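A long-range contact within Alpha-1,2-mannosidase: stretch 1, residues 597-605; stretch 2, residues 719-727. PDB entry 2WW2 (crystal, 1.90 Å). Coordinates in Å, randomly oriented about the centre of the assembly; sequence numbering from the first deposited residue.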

# COMPACT_ATOMS: atom_id res chain seq x y z
N ILE A 597 -18.13 -11.90 -22.34
CA ILE A 597 -16.91 -12.47 -22.88
C ILE A 597 -16.74 -13.93 -22.48
O ILE A 597 -15.62 -14.44 -22.47
CB ILE A 597 -15.67 -11.63 -22.46
CG1 ILE A 597 -15.51 -11.63 -20.94
CG2 ILE A 597 -15.84 -10.20 -22.91
CD1 ILE A 597 -14.58 -10.55 -20.44
N GLY A 598 -17.84 -14.58 -22.09
CA GLY A 598 -17.88 -16.04 -22.03
C GLY A 598 -17.64 -16.73 -20.71
O GLY A 598 -17.51 -17.95 -20.67
N GLN A 599 -17.58 -15.98 -19.61
CA GLN A 599 -17.38 -16.64 -18.32
C GLN A 599 -18.34 -16.11 -17.25
O GLN A 599 -17.89 -15.52 -16.26
CB GLN A 599 -15.93 -16.50 -17.87
CG GLN A 599 -14.91 -17.04 -18.89
CD GLN A 599 -13.51 -17.13 -18.31
OE1 GLN A 599 -13.17 -16.42 -17.36
NE2 GLN A 599 -12.68 -18.00 -18.89
N PRO A 600 -19.65 -16.32 -17.45
CA PRO A 600 -20.67 -15.79 -16.53
C PRO A 600 -20.49 -16.28 -15.10
O PRO A 600 -20.94 -15.62 -14.16
CB PRO A 600 -22.01 -16.30 -17.13
CG PRO A 600 -21.63 -17.33 -18.13
CD PRO A 600 -20.24 -17.00 -18.62
N TRP A 601 -19.83 -17.42 -14.92
CA TRP A 601 -19.65 -17.96 -13.57
C TRP A 601 -18.80 -17.05 -12.70
O TRP A 601 -19.00 -17.00 -11.49
CB TRP A 601 -19.09 -19.39 -13.58
CG TRP A 601 -17.76 -19.57 -14.28
CD1 TRP A 601 -16.52 -19.50 -13.73
CD2 TRP A 601 -17.57 -19.88 -15.67
NE1 TRP A 601 -15.56 -19.72 -14.69
CE2 TRP A 601 -16.18 -19.96 -15.89
CE3 TRP A 601 -18.44 -20.08 -16.75
CZ2 TRP A 601 -15.63 -20.25 -17.14
CZ3 TRP A 601 -17.89 -20.37 -18.00
CH2 TRP A 601 -16.50 -20.45 -18.18
N LYS A 602 -17.87 -16.31 -13.31
CA LYS A 602 -17.07 -15.34 -12.57
C LYS A 602 -17.89 -14.12 -12.10
O LYS A 602 -17.70 -13.63 -11.00
CB LYS A 602 -15.85 -14.93 -13.39
CG LYS A 602 -14.84 -16.09 -13.58
CD LYS A 602 -13.55 -15.61 -14.29
CE LYS A 602 -12.46 -16.70 -14.32
NZ LYS A 602 -11.34 -16.21 -15.18
N THR A 603 -18.82 -13.66 -12.94
CA THR A 603 -19.80 -12.65 -12.54
C THR A 603 -20.57 -13.16 -11.34
O THR A 603 -20.70 -12.45 -10.33
CB THR A 603 -20.79 -12.35 -13.71
OG1 THR A 603 -20.12 -11.59 -14.72
CG2 THR A 603 -21.99 -11.56 -13.21
N GLN A 604 -21.03 -14.40 -11.41
CA GLN A 604 -21.84 -14.98 -10.36
C GLN A 604 -21.06 -15.05 -9.04
O GLN A 604 -21.58 -14.67 -7.97
CB GLN A 604 -22.31 -16.38 -10.77
CG GLN A 604 -23.33 -16.37 -11.91
CD GLN A 604 -23.31 -17.65 -12.76
OE1 GLN A 604 -22.89 -18.72 -12.30
NE2 GLN A 604 -23.75 -17.52 -14.01
N TYR A 605 -19.81 -15.52 -9.10
CA TYR A 605 -19.01 -15.64 -7.88
C TYR A 605 -18.72 -14.28 -7.25
O TYR A 605 -18.99 -14.07 -6.06
CB TYR A 605 -17.68 -16.36 -8.14
CG TYR A 605 -16.79 -16.33 -6.92
CD1 TYR A 605 -17.00 -17.22 -5.87
CD2 TYR A 605 -15.79 -15.38 -6.80
CE1 TYR A 605 -16.20 -17.19 -4.73
CE2 TYR A 605 -14.99 -15.33 -5.66
CZ TYR A 605 -15.20 -16.23 -4.64
OH TYR A 605 -14.39 -16.17 -3.52
N VAL A 719 -20.55 -25.32 -7.44
CA VAL A 719 -19.48 -25.27 -8.43
C VAL A 719 -20.02 -24.66 -9.72
O VAL A 719 -21.21 -24.74 -9.99
CB VAL A 719 -18.88 -26.66 -8.72
CG1 VAL A 719 -18.45 -27.35 -7.41
CG2 VAL A 719 -19.87 -27.53 -9.50
N PRO A 720 -19.15 -24.00 -10.48
CA PRO A 720 -19.59 -23.31 -11.69
C PRO A 720 -19.91 -24.30 -12.79
O PRO A 720 -19.32 -25.39 -12.81
CB PRO A 720 -18.37 -22.48 -12.09
CG PRO A 720 -17.20 -23.20 -11.45
CD PRO A 720 -17.75 -23.72 -10.15
N ASN A 721 -20.84 -23.94 -13.67
CA ASN A 721 -21.10 -24.73 -14.86
C ASN A 721 -20.42 -24.07 -16.05
O ASN A 721 -20.95 -23.11 -16.62
CB ASN A 721 -22.60 -24.84 -15.13
CG ASN A 721 -22.91 -25.67 -16.38
OD1 ASN A 721 -22.00 -26.07 -17.11
ND2 ASN A 721 -24.18 -25.93 -16.63
N GLN A 722 -19.26 -24.59 -16.42
CA GLN A 722 -18.43 -23.93 -17.43
C GLN A 722 -18.91 -24.17 -18.85
O GLN A 722 -18.28 -23.68 -19.80
CB GLN A 722 -16.95 -24.31 -17.26
CG GLN A 722 -16.34 -23.61 -16.05
CD GLN A 722 -14.98 -24.13 -15.68
OE1 GLN A 722 -14.30 -24.76 -16.48
NE2 GLN A 722 -14.56 -23.86 -14.46
N GLN A 723 -19.99 -24.92 -19.01
CA GLN A 723 -20.57 -25.16 -20.33
C GLN A 723 -21.76 -24.26 -20.60
O GLN A 723 -22.39 -24.39 -21.65
CB GLN A 723 -21.04 -26.60 -20.50
CG GLN A 723 -20.09 -27.66 -20.00
CD GLN A 723 -20.32 -29.00 -20.64
OE1 GLN A 723 -20.75 -29.94 -19.98
NE2 GLN A 723 -20.03 -29.10 -21.94
N ARG A 724 -22.11 -23.40 -19.65
CA ARG A 724 -23.32 -22.60 -19.80
C ARG A 724 -23.00 -21.13 -20.02
O ARG A 724 -22.18 -20.55 -19.30
CB ARG A 724 -24.21 -22.74 -18.55
CG ARG A 724 -25.40 -21.84 -18.56
CD ARG A 724 -26.31 -22.01 -17.34
NE ARG A 724 -27.51 -21.21 -17.58
CZ ARG A 724 -27.54 -19.89 -17.46
NH1 ARG A 724 -26.47 -19.26 -17.01
NH2 ARG A 724 -28.64 -19.21 -17.76
N GLY A 725 -23.65 -20.51 -21.00
CA GLY A 725 -23.51 -19.08 -21.20
C GLY A 725 -22.20 -18.67 -21.85
O GLY A 725 -21.75 -17.53 -21.69
N THR A 726 -21.60 -19.59 -22.61
CA THR A 726 -20.27 -19.35 -23.19
C THR A 726 -20.30 -19.04 -24.69
O THR A 726 -19.28 -18.74 -25.28
CB THR A 726 -19.35 -20.57 -22.97
OG1 THR A 726 -19.93 -21.70 -23.63
CG2 THR A 726 -19.22 -20.88 -21.48
N GLN A 727 -21.48 -19.12 -25.30
CA GLN A 727 -21.57 -18.92 -26.75
C GLN A 727 -21.87 -17.47 -27.15
O GLN A 727 -22.47 -16.73 -26.40
CB GLN A 727 -22.66 -19.84 -27.32
CG GLN A 727 -22.40 -21.30 -27.04
CD GLN A 727 -21.06 -21.74 -27.60
OE1 GLN A 727 -20.83 -21.64 -28.80
NE2 GLN A 727 -20.17 -22.20 -26.72
O HOH W 1 -24.27 -20.04 -15.48
O HOH W 2 -22.26 -21.41 -13.15

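No direct hydrogen bond crosses between these stretches; packing and two bridging waters hold them together, burying 367 Å² summed over both sides. Trp-601 supplies the largest share, 108 Å². Its CA-to-CB bond points toward stretch 2, and chi1 of 58° (p) with chi2 of 92° lays the indole along the second stretch from Pro-720 to Thr-726. Trp-601 CB lies 3.5 Å from Pro-720 CB, an apolar contact at the base of the side chain. Farther out, Gln-722 CG sits 3.6 Å from the centroid of the Trp-601 six-membered ring and 13° off its normal, a CH-pi contact over one face. Gln-722 takes chi1 -74° (m) and chi2 169° (t), so its aliphatic part covers the ring while its amide finds hydrogen bonds elsewhere in the structure. At the ring edge, Trp-601 CZ3 approaches Thr-726 CG2 at 3.8 Å; the same methyl, Thr-726 CG2, lies 3.5 Å from Gly-598 O.

Pro-600, also directed toward stretch 2, packs its ring on backbone: Pro-600 CG is 3.5 Å from Arg-724 O, and Pro-600 CD is 3.5 Å from Gly-725 O. Glycine fits at Gly-725 because an ideal CB would come within 2.9 Å of Pro-600 CG, a clash, and because phi is 76°. At Gly-598 the backbone angles (97/10) alone call for glycine.

The polar link is indirect. Arg-724 is extended through chi3 (t, t, t), bringing its end nearer Gln-604, but Gln-604 NE2 and Arg-724 NH1 remain 4.4 Å apart. Both donate to water 1, at 3.0 Å from Gln-604 NE2 and 2.8 Å from Arg-724 NH1. Water 2 donates to Gln-604 OE1 (2.9 Å) and accepts from Asn-721 N (2.9 Å), so both ends of one amide serve the bridge.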